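Local coordinates for galactose-1-phosphate uridylyltransferase (Pyrobaculum aerophilum str. IM2, PDB 6K9Z), which transfers uridylyl groups to galactose 1-phosphate, probably exchanging UMP between a UDP-sugar and a hexose 1-phosphate, and binds zinc, at the interface of chains A and B. Coordinates in Å, arbitrary orientation; residue numbers count along the deposited sequence, not the author numbering. Chains: chain A/B, Galactose-1-phosphate uridylyltransferase.

The interface of chains A and B. Residues chain A 171, 174-175, 178-179; chain B 7-8, 67-68.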
loop_
_atom_site.group_PDB
_atom_site.type_symbol
_atom_site.label_atom_id
_atom_site.label_comp_id
_atom_site.label_asym_id
_atom_site.label_seq_id
_atom_site.Cartn_x
_atom_site.Cartn_y
_atom_site.Cartn_z
ATOM N N LEU A 171 23.144 0.979 -9.173
ATOM C CA LEU A 171 22.450 -0.348 -9.191
ATOM C C LEU A 171 21.388 -0.370 -10.294
ATOM O O LEU A 171 21.276 -1.381 -10.991
ATOM C CB LEU A 171 21.773 -0.658 -7.856
ATOM C CG LEU A 171 21.072 -2.019 -7.805
ATOM C CD1 LEU A 171 21.962 -3.159 -8.282
ATOM C CD2 LEU A 171 20.581 -2.270 -6.399
ATOM N N ARG A 174 22.859 -1.121 -13.606
ATOM C CA ARG A 174 23.244 -2.573 -13.673
ATOM C C ARG A 174 21.990 -3.390 -14.014
ATOM O O ARG A 174 22.053 -4.265 -14.856
ATOM C CB ARG A 174 23.898 -2.969 -12.356
ATOM C CG ARG A 174 25.165 -2.178 -12.042
ATOM C CD ARG A 174 26.364 -2.642 -12.859
ATOM N NE ARG A 174 26.407 -4.103 -12.965
ATOM C CZ ARG A 174 26.585 -4.981 -11.954
ATOM N NH1 ARG A 174 26.721 -4.560 -10.706
ATOM N NH2 ARG A 174 26.611 -6.288 -12.208
ATOM N N ILE A 175 20.878 -3.107 -13.358
ATOM C CA ILE A 175 19.599 -3.829 -13.607
ATOM C C ILE A 175 19.129 -3.601 -15.057
ATOM O O ILE A 175 18.841 -4.582 -15.798
ATOM C CB ILE A 175 18.561 -3.447 -12.545
ATOM C CG1 ILE A 175 18.917 -4.024 -11.181
ATOM C CG2 ILE A 175 17.185 -3.902 -13.013
ATOM C CD1 ILE A 175 18.065 -3.525 -10.025
ATOM N N LYS A 178 21.197 -5.598 -17.633
ATOM C CA LYS A 178 20.919 -7.059 -17.527
ATOM C C LYS A 178 19.560 -7.491 -18.097
ATOM O O LYS A 178 19.482 -8.613 -18.627
ATOM C CB LYS A 178 21.071 -7.530 -16.077
ATOM C CG LYS A 178 22.488 -7.502 -15.526
ATOM C CD LYS A 178 22.668 -8.371 -14.303
ATOM C CE LYS A 178 24.096 -8.400 -13.800
ATOM N NZ LYS A 178 24.986 -9.137 -14.727
ATOM N N GLU A 179 18.521 -6.665 -17.961
ATOM C CA GLU A 179 17.158 -7.124 -18.341
ATOM C C GLU A 179 17.087 -7.568 -19.806
ATOM O O GLU A 179 17.434 -6.771 -20.683
ATOM C CB GLU A 179 16.137 -6.029 -18.036
ATOM C CG GLU A 179 15.886 -5.862 -16.551
ATOM C CD GLU A 179 15.220 -7.066 -15.909
ATOM O OE1 GLU A 179 15.534 -7.368 -14.749
ATOM O OE2 GLU A 179 14.391 -7.695 -16.578
ATOM N N PRO B 7 15.375 -4.972 -3.979
ATOM C CA PRO B 7 16.685 -4.510 -3.539
ATOM C C PRO B 7 16.666 -3.026 -3.137
ATOM O O PRO B 7 17.623 -2.554 -2.548
ATOM C CB PRO B 7 17.553 -4.851 -4.733
ATOM C CG PRO B 7 16.653 -4.699 -5.919
ATOM C CD PRO B 7 15.312 -5.192 -5.436
ATOM N N PHE B 8 15.610 -2.311 -3.493
ATOM C CA PHE B 8 15.504 -0.845 -3.224
ATOM C C PHE B 8 14.685 -0.597 -1.957
ATOM O O PHE B 8 14.858 0.449 -1.349
ATOM C CB PHE B 8 14.943 -0.118 -4.450
ATOM C CG PHE B 8 15.803 -0.254 -5.674
ATOM C CD1 PHE B 8 17.068 0.328 -5.735
ATOM C CD2 PHE B 8 15.392 -1.025 -6.744
ATOM C CE1 PHE B 8 17.889 0.163 -6.846
ATOM C CE2 PHE B 8 16.184 -1.135 -7.879
ATOM C CZ PHE B 8 17.455 -0.590 -7.913
ATOM N N LEU B 67 21.690 -10.742 -9.397
ATOM C CA LEU B 67 21.649 -9.454 -8.644
ATOM C C LEU B 67 20.658 -9.491 -7.472
ATOM O O LEU B 67 20.635 -8.498 -6.715
ATOM C CB LEU B 67 21.211 -8.342 -9.603
ATOM C CG LEU B 67 22.292 -7.736 -10.492
ATOM C CD1 LEU B 67 21.660 -6.848 -11.549
ATOM C CD2 LEU B 67 23.294 -6.951 -9.666
ATOM N N TYR B 68 19.892 -10.575 -7.307
ATOM C CA TYR B 68 18.781 -10.546 -6.318
ATOM C C TYR B 68 18.849 -11.615 -5.223
ATOM O O TYR B 68 19.371 -12.720 -5.440
ATOM C CB TYR B 68 17.457 -10.644 -7.077
ATOM C CG TYR B 68 17.349 -9.650 -8.204
ATOM C CD1 TYR B 68 17.130 -8.309 -7.946
ATOM C CD2 TYR B 68 17.513 -10.037 -9.522
ATOM C CE1 TYR B 68 17.047 -7.382 -8.968
ATOM C CE2 TYR B 68 17.429 -9.122 -10.558
ATOM C CZ TYR B 68 17.194 -7.789 -10.279
ATOM O OH TYR B 68 17.109 -6.876 -11.286
HETATM O O HOH W 1 14.495 -6.680 -12.433
HETATM O O HOH W 2 17.961 -7.409 -13.719
#
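A:Glu179 and B:Tyr68 meet through two waters. The carboxylate oxygen OE1 of A:Glu179 lies 2.6 Å from water 1 and equally near water 2. The phenol OH of B:Tyr68 is 2.6 Å from water 2, which sits at the ring edge, in plane. Water 1 lies 2.9 Å from OH of B:Tyr68. The two waters tie the carboxylate to the phenol; the carboxylate and ring planes are turned 53° apart. Next to this link, helix 171-178 of chain A presents apolar groups to two loops of chain B. A:Ile175 points CG2 and CG1 at the B:Tyr68 hydroxyl, each 3.4 Å from OH. Its CD1 extends further (chi2 171°) and meets B:Phe8 CZ at 3.7 Å. Cutting A:Ile175 back to alanine would probably open a gap beside B:Phe8 and let the B:Tyr68 phenol shift against its waters. A:Leu171 reaches the CE1-CZ side of the same ring, with CD2 3.7 Å from B:Phe8 CE1. Its CG stands opposite the backbone N (chi1 -179°), directing the branch towards that ring. B:Leu67 crosses the aliphatic part of A:Lys178 and packs tightly on CD and CE through its CD1 methyl. Within chain B, CB of B:Leu67 covers one face of the B:Tyr68 ring, which should help hold the phenol. Repeated by two-fold symmetry, this patch helps join the two copies in the deposited dimer. Its centre lies about 30 Å from A:Phe140, engineered at the nucleophilic histidine position, so it probably serves assembly.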